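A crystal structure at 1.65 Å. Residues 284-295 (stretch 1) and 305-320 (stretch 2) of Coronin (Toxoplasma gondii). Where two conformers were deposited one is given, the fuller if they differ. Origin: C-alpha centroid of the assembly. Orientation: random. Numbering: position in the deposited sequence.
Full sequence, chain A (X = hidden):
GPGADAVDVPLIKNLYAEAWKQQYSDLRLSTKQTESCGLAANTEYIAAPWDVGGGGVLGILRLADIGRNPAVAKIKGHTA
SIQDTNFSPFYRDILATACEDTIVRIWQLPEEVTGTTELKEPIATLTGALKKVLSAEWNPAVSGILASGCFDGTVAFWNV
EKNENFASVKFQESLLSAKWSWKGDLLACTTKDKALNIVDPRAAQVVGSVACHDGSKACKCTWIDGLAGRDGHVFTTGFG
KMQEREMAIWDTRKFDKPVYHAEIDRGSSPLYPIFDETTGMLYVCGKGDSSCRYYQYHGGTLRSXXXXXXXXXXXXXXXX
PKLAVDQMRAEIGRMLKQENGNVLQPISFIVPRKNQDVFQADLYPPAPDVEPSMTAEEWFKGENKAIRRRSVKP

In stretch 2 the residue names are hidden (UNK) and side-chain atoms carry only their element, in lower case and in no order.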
ATOM      1  N   VAL A 284      -5.329  -2.265  10.074  1.00 22.31           N
ATOM      2  CA  VAL A 284      -4.579  -3.520  10.058  1.00 25.24           C
ATOM      3  C   VAL A 284      -5.496  -4.615   9.546  1.00 24.42           C
ATOM      4  O   VAL A 284      -6.524  -4.917  10.150  1.00 30.46           O
ATOM      5  CB  VAL A 284      -3.992  -3.873  11.450  1.00 32.36           C
ATOM      6  CG1 VAL A 284      -2.917  -2.861  11.825  1.00 40.97           C
ATOM      7  CG2 VAL A 284      -5.069  -3.916  12.526  1.00 27.72           C
ATOM      8  N   CYS A 285      -5.093  -5.204   8.424  0.51 25.16           N
ATOM      9  CA  CYS A 285      -5.919  -6.137   7.676  0.51 33.55           C
ATOM     10  C   CYS A 285      -5.190  -7.453   7.451  0.51 27.53           C
ATOM     11  O   CYS A 285      -4.065  -7.464   6.953  0.51 33.63           O
ATOM     12  CB  CYS A 285      -6.304  -5.521   6.330  0.51 45.00           C
ATOM     13  SG  CYS A 285      -6.868  -3.806   6.449  0.51 30.45           S
ATOM     14  N   GLY A 286      -5.833  -8.555   7.821  1.00 25.02           N
ATOM     15  CA  GLY A 286      -5.287  -9.875   7.567  1.00 28.57           C
ATOM     16  C   GLY A 286      -6.042 -10.604   6.474  1.00 31.00           C
ATOM     17  O   GLY A 286      -7.262 -10.744   6.542  1.00 29.99           O
ATOM     18  N   LYS A 287      -5.325 -11.077   5.460  1.00 32.46           N
ATOM     19  CA  LYS A 287      -5.943 -11.919   4.440  1.00 36.30           C
ATOM     20  C   LYS A 287      -6.469 -13.187   5.093  1.00 33.25           C
ATOM     21  O   LYS A 287      -5.763 -13.838   5.869  1.00 34.16           O
ATOM     22  CB  LYS A 287      -4.949 -12.268   3.336  1.00 35.98           C
ATOM     23  CG  LYS A 287      -4.431 -11.071   2.565  1.00 42.50           C
ATOM     24  CD  LYS A 287      -3.283 -11.472   1.658  1.00 63.82           C
ATOM     25  CE  LYS A 287      -3.508 -10.985   0.243  1.00 55.08           C
ATOM     26  NZ  LYS A 287      -2.472 -11.494  -0.691  1.00 45.77           N
ATOM     27  N   GLY A 288      -7.713 -13.537   4.783  1.00 34.10           N
ATOM     28  CA  GLY A 288      -8.354 -14.689   5.383  1.00 37.66           C
ATOM     29  C   GLY A 288      -9.213 -14.327   6.582  1.00 36.52           C
ATOM     30  O   GLY A 288     -10.089 -15.105   6.972  1.00 38.78           O
ATOM     31  N   ASP A 289      -8.963 -13.159   7.170  1.00 34.34           N
ATOM     32  CA  ASP A 289      -9.782 -12.650   8.267  1.00 62.24           C
ATOM     33  C   ASP A 289     -11.081 -12.089   7.710  1.00 36.35           C
ATOM     34  O   ASP A 289     -11.106 -11.570   6.594  1.00 36.10           O
ATOM     35  CB  ASP A 289      -9.055 -11.554   9.061  1.00 50.13           C
ATOM     36  CG  ASP A 289      -7.865 -12.079   9.851  1.00 31.47           C
ATOM     37  OD1 ASP A 289      -7.732 -13.315   9.991  1.00 35.56           O
ATOM     38  OD2 ASP A 289      -7.080 -11.252  10.358  1.00 33.33           O
ATOM     39  N   SER A 290     -12.155 -12.184   8.487  1.00 36.93           N
ATOM     40  CA  SER A 290     -13.432 -11.606   8.084  1.00 37.97           C
ATOM     41  C   SER A 290     -13.629 -10.202   8.664  1.00 36.38           C
ATOM     42  O   SER A 290     -14.656  -9.563   8.414  1.00 39.56           O
ATOM     43  CB  SER A 290     -14.592 -12.516   8.503  1.00 41.07           C
ATOM     44  OG  SER A 290     -14.620 -12.701   9.906  1.00 77.80           O
ATOM     45  N   SER A 291     -12.642  -9.716   9.417  1.00 37.21           N
ATOM     46  CA  SER A 291     -12.727  -8.393  10.030  1.00 37.45           C
ATOM     47  C   SER A 291     -11.442  -7.587   9.854  1.00 34.42           C
ATOM     48  O   SER A 291     -10.374  -8.144   9.593  1.00 39.47           O
ATOM     49  CB  SER A 291     -13.055  -8.519  11.519  1.00 59.39           C
ATOM     50  OG  SER A 291     -12.040  -9.227  12.205  1.00 78.60           O
ATOM     51  N   CYS A 292     -11.579  -6.270   9.975  0.60 32.66           N
ATOM     52  CA  CYS A 292     -10.469  -5.327   9.906  0.60 35.82           C
ATOM     53  C   CYS A 292     -10.643  -4.288  11.003  0.60 39.41           C
ATOM     54  O   CYS A 292     -11.709  -3.687  11.107  0.60 41.82           O
ATOM     55  CB  CYS A 292     -10.422  -4.629   8.543  0.60 27.13           C
ATOM     56  SG  CYS A 292      -9.811  -2.927   8.650  0.60109.12           S
ATOM     57  N   ARG A 293      -9.619  -4.080  11.826  1.00 33.49           N
ATOM     58  CA  ARG A 293      -9.706  -3.050  12.856  1.00 45.70           C
ATOM     59  C   ARG A 293      -8.775  -1.893  12.546  1.00 35.01           C
ATOM     60  O   ARG A 293      -7.800  -2.030  11.806  1.00 25.42           O
ATOM     61  CB  ARG A 293      -9.406  -3.625  14.238  1.00 52.74           C
ATOM     62  CG  ARG A 293      -8.044  -4.245  14.405  1.00 39.87           C
ATOM     63  CD  ARG A 293      -7.908  -4.808  15.812  1.00 55.97           C
ATOM     64  NE  ARG A 293      -8.123  -3.777  16.825  1.00 74.22           N
ATOM     65  CZ  ARG A 293      -8.157  -4.000  18.136  1.00 68.23           C
ATOM     66  NH1 ARG A 293      -7.993  -5.228  18.615  1.00 72.66           N
ATOM     67  NH2 ARG A 293      -8.358  -2.990  18.971  1.00 56.87           N
ATOM     68  N   TYR A 294      -9.107  -0.737  13.102  1.00 24.24           N
ATOM     69  CA  TYR A 294      -8.340   0.458  12.841  1.00 22.69           C
ATOM     70  C   TYR A 294      -8.167   1.332  14.070  1.00 23.26           C
ATOM     71  O   TYR A 294      -8.940   1.277  15.036  1.00 26.29           O
ATOM     72  CB  TYR A 294      -8.976   1.260  11.707  1.00 25.80           C
ATOM     73  CG  TYR A 294     -10.480   1.270  11.687  1.00 23.10           C
ATOM     74  CD1 TYR A 294     -11.188   0.245  11.073  1.00 28.95           C
ATOM     75  CD2 TYR A 294     -11.201   2.321  12.251  1.00 21.35           C
ATOM     76  CE1 TYR A 294     -12.574   0.257  11.038  1.00 39.00           C
ATOM     77  CE2 TYR A 294     -12.581   2.337  12.218  1.00 27.54           C
ATOM     78  CZ  TYR A 294     -13.262   1.305  11.608  1.00 26.05           C
ATOM     79  OH  TYR A 294     -14.640   1.324  11.576  1.00 34.22           O
ATOM     80  N   TYR A 295      -7.108   2.127  13.989  1.00 21.91           N
ATOM     81  CA  TYR A 295      -6.605   2.969  15.056  1.00 26.22           C
ATOM     82  C   TYR A 295      -6.379   4.351  14.476  1.00 20.60           C
ATOM     83  O   TYR A 295      -6.263   4.488  13.255  1.00 24.09           O
ATOM     84  CB  TYR A 295      -5.280   2.429  15.603  1.00 21.44           C
ATOM     85  CG  TYR A 295      -5.317   0.997  16.065  1.00 24.44           C
ATOM     86  CD1 TYR A 295      -5.244  -0.053  15.160  1.00 29.96           C
ATOM     87  CD2 TYR A 295      -5.410   0.694  17.411  1.00 26.31           C
ATOM     88  CE1 TYR A 295      -5.275  -1.370  15.593  1.00 26.76           C
ATOM     89  CE2 TYR A 295      -5.444  -0.612  17.854  1.00 27.04           C
ATOM     90  CZ  TYR A 295      -5.380  -1.639  16.944  1.00 30.03           C
ATOM     91  OH  TYR A 295      -5.408  -2.935  17.400  1.00 30.68           O
ATOM     92  N   UNK A 305      -9.979   2.881  17.475  1.00 27.45           N
ATOM     93  CA  UNK A 305     -11.201   3.577  17.081  1.00 28.05           C
ATOM     94  C   UNK A 305     -12.348   2.593  16.919  1.00 26.96           C
ATOM     95  O   UNK A 305     -13.316   2.636  17.674  1.00 29.63           O
ATOM     96  c   UNK A 305     -12.334   4.990  15.334  1.00 30.31           C
ATOM     97  c   UNK A 305      -9.945   5.429  15.967  1.00 28.76           C
ATOM     98  c   UNK A 305     -11.010   4.360  15.779  1.00 26.15           C
ATOM     99  N   UNK A 306     -12.250   1.715  15.929  1.00 29.69           N
ATOM    100  CA  UNK A 306     -13.323   0.763  15.672  1.00 37.50           C
ATOM    101  C   UNK A 306     -12.843  -0.350  14.751  1.00 35.14           C
ATOM    102  O   UNK A 306     -11.641  -0.520  14.540  1.00 28.26           O
ATOM    103  o   UNK A 306     -16.011  -0.303  15.650  1.00 40.28           O
ATOM    104  c   UNK A 306     -15.861   0.932  15.565  1.00 48.14           C
ATOM    105  c   UNK A 306     -14.534   1.480  15.062  1.00 32.91           C
ATOM    106  o   UNK A 306     -16.757   1.741  15.878  1.00 74.55           O
ATOM    107  N   UNK A 307     -13.786  -1.111  14.211  1.00 33.05           N
ATOM    108  CA  UNK A 307     -13.447  -2.204  13.314  1.00 33.31           C
ATOM    109  C   UNK A 307     -14.535  -2.478  12.283  1.00 43.07           C
ATOM    110  O   UNK A 307     -15.717  -2.241  12.528  1.00 38.81           O
ATOM    111  c   UNK A 307     -13.170  -3.458  14.116  1.00 29.43           C
ATOM    112  N   UNK A 308     -14.106  -2.961  11.121  1.00 34.30           N
ATOM    113  CA  UNK A 308     -15.005  -3.539  10.134  1.00 37.66           C
ATOM    114  C   UNK A 308     -15.210  -5.007  10.471  1.00 34.03           C
ATOM    115  O   UNK A 308     -14.244  -5.726  10.722  1.00 30.74           O
ATOM    116  o   UNK A 308     -16.784  -6.843   4.878  1.00 36.14           O
ATOM    117  c   UNK A 308     -16.388  -4.174   7.330  1.00 32.90           C
ATOM    118  c   UNK A 308     -15.060  -4.309   7.698  1.00 41.72           C
ATOM    119  c   UNK A 308     -14.880  -6.164   6.157  1.00 36.84           C
ATOM    120  c   UNK A 308     -16.208  -6.009   5.810  1.00 32.63           C
ATOM    121  c   UNK A 308     -14.438  -3.383   8.721  1.00 36.87           C
ATOM    122  c   UNK A 308     -14.314  -5.317   7.094  1.00 38.74           C
ATOM    123  c   UNK A 308     -16.963  -5.017   6.395  1.00 33.25           C
ATOM    124  N   UNK A 309     -16.462  -5.453  10.477  1.00 33.26           N
ATOM    125  CA  UNK A 309     -16.772  -6.846  10.797  1.00 38.18           C
ATOM    126  C   UNK A 309     -17.726  -7.456   9.782  1.00 42.64           C
ATOM    127  O   UNK A 309     -18.709  -6.834   9.389  1.00 36.47           O
ATOM    128  c   UNK A 309     -17.369  -6.949  12.201  1.00 44.31           C
ATOM    129  c   UNK A 309     -16.933  -6.938  14.673  1.00 71.88           C
ATOM    130  n   UNK A 309     -14.787  -5.487  17.276  1.00 84.87           N
ATOM    131  n   UNK A 309     -16.455  -4.500  16.052  1.00 89.57           N
ATOM    132  c   UNK A 309     -16.410  -6.543  13.304  1.00 63.38           C
ATOM    133  n   UNK A 309     -15.931  -6.725  15.715  1.00 88.46           N
ATOM    134  c   UNK A 309     -15.727  -5.571  16.345  1.00 85.16           C
ATOM    135  N   UNK A 310     -17.426  -8.678   9.357  1.00 31.88           N
ATOM    136  CA  UNK A 310     -18.297  -9.410   8.450  1.00 32.78           C
ATOM    137  C   UNK A 310     -18.202 -10.907   8.715  1.00 34.64           C
ATOM    138  O   UNK A 310     -17.518 -11.336   9.644  1.00 53.08           O
ATOM    139  c   UNK A 310     -17.937  -9.105   6.995  1.00 40.55           C
ATOM    140  o   UNK A 310     -16.732  -9.744   6.622  1.00 36.34           O
ATOM    141  N   UNK A 311     -18.903 -11.693   7.901  1.00 35.58           N
ATOM    142  CA  UNK A 311     -18.831 -13.147   7.982  1.00 37.50           C
ATOM    143  C   UNK A 311     -18.215 -13.736   6.714  1.00 45.31           C
ATOM    144  O   UNK A 311     -18.392 -14.919   6.422  1.00 61.13           O
ATOM    145  o   UNK A 311     -21.032 -13.601   7.064  1.00 66.07           O
ATOM    146  c   UNK A 311     -20.222 -13.738   8.216  1.00 61.02           C
ATOM    147  N   UNK A 312     -17.487 -12.906   5.971  1.00 39.24           N
ATOM    148  CA  UNK A 312     -16.870 -13.317   4.713  1.00 40.62           C
ATOM    149  C   UNK A 312     -15.396 -12.916   4.729  1.00 35.82           C
ATOM    150  O   UNK A 312     -15.085 -11.744   4.921  1.00 38.13           O
ATOM    151  c   UNK A 312     -17.582 -12.680   3.499  1.00 38.18           C
ATOM    152  c   UNK A 312     -16.894 -13.067   2.196  1.00 46.50           C
ATOM    153  c   UNK A 312     -19.041 -13.101   3.469  1.00 38.53           C
ATOM    154  N   UNK A 313     -14.484 -13.886   4.548  1.00 41.21           N
ATOM    155  CA  UNK A 313     -13.053 -13.561   4.623  1.00 36.30           C
ATOM    156  C   UNK A 313     -12.581 -12.568   3.563  1.00 39.23           C
ATOM    157  O   UNK A 313     -13.121 -12.517   2.460  1.00 33.39           O
ATOM    158  c   UNK A 313     -13.394 -15.923   4.768  1.00 42.92           C
ATOM    159  c   UNK A 313     -12.373 -14.921   4.412  1.00 38.35           C
ATOM    160  c   UNK A 313     -14.698 -15.333   4.362  1.00 45.86           C
ATOM    161  N   UNK A 314     -11.577 -11.777   3.921  1.00 34.37           N
ATOM    162  CA  UNK A 314     -10.868 -10.939   2.964  1.00 34.57           C
ATOM    163  C   UNK A 314      -9.879 -11.814   2.201  1.00 37.00           C
ATOM    164  O   UNK A 314      -8.976 -12.393   2.805  1.00 35.80           O
ATOM    165  c   UNK A 314     -10.330  -8.132   5.580  1.00 44.40           C
ATOM    166  c   UNK A 314     -11.057  -8.992   4.567  1.00 36.51           C
ATOM    167  c   UNK A 314      -9.472  -8.868   2.635  1.00 28.76           C
ATOM    168  c   UNK A 314     -10.115  -9.790   3.663  1.00 30.73           C
ATOM    169  N   UNK A 315     -10.049 -11.934   0.887  1.00 30.70           N
ATOM    170  CA  UNK A 315      -9.133 -12.752   0.082  1.00 36.40           C
ATOM    171  C   UNK A 315      -7.932 -11.921  -0.361  1.00 37.76           C
ATOM    172  O   UNK A 315      -6.785 -12.358  -0.267  1.00 34.02           O
ATOM    173  c   UNK A 315      -9.847 -13.331  -1.138  1.00 41.74           C
ATOM    174  c   UNK A 315     -11.329 -16.684   0.097  1.00 39.82           C
ATOM    175  c   UNK A 315     -10.896 -14.383  -0.805  1.00 41.04           C
ATOM    176  n   UNK A 315     -10.758 -17.866   0.783  1.00 42.85           N
ATOM    177  c   UNK A 315     -10.276 -15.627  -0.189  1.00 47.44           C
ATOM    178  N   UNK A 316      -8.230 -10.728  -0.859  1.00 35.59           N
ATOM    179  CA  UNK A 316      -7.242  -9.718  -1.205  1.00 25.96           C
ATOM    180  C   UNK A 316      -7.872  -8.363  -0.937  1.00 28.34           C
ATOM    181  O   UNK A 316      -9.089  -8.261  -0.775  1.00 29.10           O
ATOM    182  c   UNK A 316      -6.815  -9.799  -2.676  1.00 30.36           C
ATOM    183  c   UNK A 316      -6.058 -11.069  -3.009  1.00 30.80           C
ATOM    184  o   UNK A 316      -4.913 -11.257  -2.588  1.00 30.69           O
ATOM    185  n   UNK A 316      -6.678 -11.931  -3.804  1.00 37.04           N
ATOM    186  N   UNK A 317      -7.065  -7.315  -0.905  1.00 25.70           N
ATOM    187  CA  UNK A 317      -7.623  -5.991  -0.693  1.00 25.69           C
ATOM    188  C   UNK A 317      -6.667  -4.888  -1.113  1.00 24.34           C
ATOM    189  O   UNK A 317      -5.500  -5.127  -1.428  1.00 22.54           O
ATOM    190  c   UNK A 317      -5.358  -3.976   2.747  1.00 25.45           C
ATOM    191  c   UNK A 317      -7.989  -5.808   0.778  1.00 21.37           C
ATOM    192  c   UNK A 317      -4.607  -5.011   3.238  1.00 25.90           C
ATOM    193  c   UNK A 317      -6.038  -6.577   2.146  1.00 24.85           C
ATOM    194  c   UNK A 317      -6.457  -4.236   1.960  1.00 25.99           C
ATOM    195  c   UNK A 317      -6.808  -5.537   1.650  1.00 27.78           C
ATOM    196  c   UNK A 317      -4.943  -6.316   2.938  1.00 25.46           C
ATOM    197  N   UNK A 318      -7.194  -3.672  -1.125  1.00 20.58           N
ATOM    198  CA  UNK A 318      -6.382  -2.471  -1.201  1.00 21.98           C
ATOM    199  C   UNK A 318      -7.248  -1.334  -0.704  1.00 19.32           C
ATOM    200  O   UNK A 318      -8.447  -1.512  -0.487  1.00 19.73           O
ATOM    201  c   UNK A 318      -5.886  -2.195  -2.622  1.00 26.00           C
ATOM    202  s   UNK A 318      -7.186  -1.648  -3.773  1.00 26.99           S
ATOM    203  N   UNK A 319      -6.631  -0.180  -0.509  1.00 19.84           N
ATOM    204  CA  UNK A 319      -7.356   1.038  -0.181  1.00 20.27           C
ATOM    205  C   UNK A 319      -7.187   2.014  -1.332  1.00 26.60           C
ATOM    206  O   UNK A 319      -6.184   1.960  -2.043  1.00 26.28           O
ATOM    207  c   UNK A 319      -8.679   1.012   4.352  1.00 23.09           C
ATOM    208  c   UNK A 319      -6.836   1.652   1.121  1.00 19.67           C
ATOM    209  c   UNK A 319      -8.217   1.626   3.211  1.00 22.44           C
ATOM    210  c   UNK A 319      -7.344   0.972   2.360  1.00 20.64           C
ATOM    211  c   UNK A 319      -6.937  -0.310   2.680  1.00 23.11           C
ATOM    212  c   UNK A 319      -8.268  -0.267   4.657  1.00 19.26           C
ATOM    213  c   UNK A 319      -7.398  -0.929   3.822  1.00 22.29           C
ATOM    214  N   UNK A 320      -8.153   2.905  -1.515  1.00 22.63           N
ATOM    215  CA  UNK A 320      -8.083   3.879  -2.595  1.00 22.84           C
ATOM    216  C   UNK A 320      -7.299   5.095  -2.133  1.00 22.12           C
ATOM    217  O   UNK A 320      -7.118   5.301  -0.931  1.00 22.09           O
ATOM    218  c   UNK A 320     -10.300   3.104  -3.511  1.00 25.76           C
ATOM    219  c   UNK A 320      -9.491   4.321  -3.079  1.00 21.26           C
ATOM    220  c   UNK A 320     -11.576   5.683  -2.451  1.00 24.34           C
ATOM    221  c   UNK A 320     -10.220   5.128  -1.997  1.00 20.53           C
TER

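Position 305 carries three carbons, one bearing the other two. Its CB lies 4.1 Å from Tyr-294 CD2, and its backbone N donates to Tyr-294 O at 3.1 Å. A fork at CB with no further atoms is Val-305.

Position 306 has two carbons, the second bearing two oxygens. Its CB is 3.5 Å from Tyr-294 OH, while the carboxylate leads away. This is Asp-306. Its O accepts from Tyr-294 N at 2.9 Å.

Position 307 has one carbon. That CB sits 3.8 Å from Arg-293 CB, where the two backbones run close. It is Ala-307.

Position 308 has one carbon, then a six-carbon ring bearing one oxygen. Its CB is 4.2 Å from Cys-292 CB. It is Tyr-308.

Position 309 has three carbons, a nitrogen, then a carbon with two more nitrogens. Its second side-chain carbon is 4.3 Å from Ser-291 CB. The guanidinium marks Arg-309, exposed and poorly ordered.

Position 310 has one carbon and one oxygen. The oxygen is 2.7 Å from Ser-290 O and donates to it. The atoms fit Ser-310.

Position 311 also has one carbon and one oxygen. Its CA-to-CB bond points away from stretch 1. It is Ser-311.

Position 312 has three carbons forked at the first. Its CA-to-CB bond also points away. It is Val-312.

Position 313 has three carbons closing onto the backbone N. Its CB lies 3.4 Å from Gly-288 O. The ring identifies Pro-313.

Position 314 has four carbons, forked at the first, one arm two carbons long. The tip of that arm is 4.1 Å from Gly-286 O. This is Ile-314.

Position 315 has four carbons in a row ending in nitrogen. Its CA-to-CB bond points away from stretch 1. It is Lys-315.

Position 316 has two carbons, the second bearing one oxygen and one nitrogen. The oxygen takes a weak hydrogen bond from Lys-287 NZ at 3.1 Å. It is Asn-316.

Position 317 has one carbon and a bare six-carbon ring. Cys-285 CB lies over its face, 3.9 Å from the centroid. It is Phe-317.

Position 318 has one carbon and one sulfur, out of reach. It is Cys-318.

Position 319 has one carbon, then a bare six-carbon ring, with Cys-285 SG at its edge. It is Phe-319.

Position 320 has four carbons forked at the first, without contact. It is Ile-320.

The contact joins antiparallel strands through paired backbone bonds: Cys-292 N to Tyr-308 O is 2.8 Å, and Tyr-308 N to Cys-292 O is 2.5 Å. Beyond them, Gly-288 N to Ile-314 O (2.6 Å) and Ile-314 N to Asp-289 O (2.7 Å) hold the turn.

Stretch 2, residues 305-320: VDAYRSSVPIKNFCFI
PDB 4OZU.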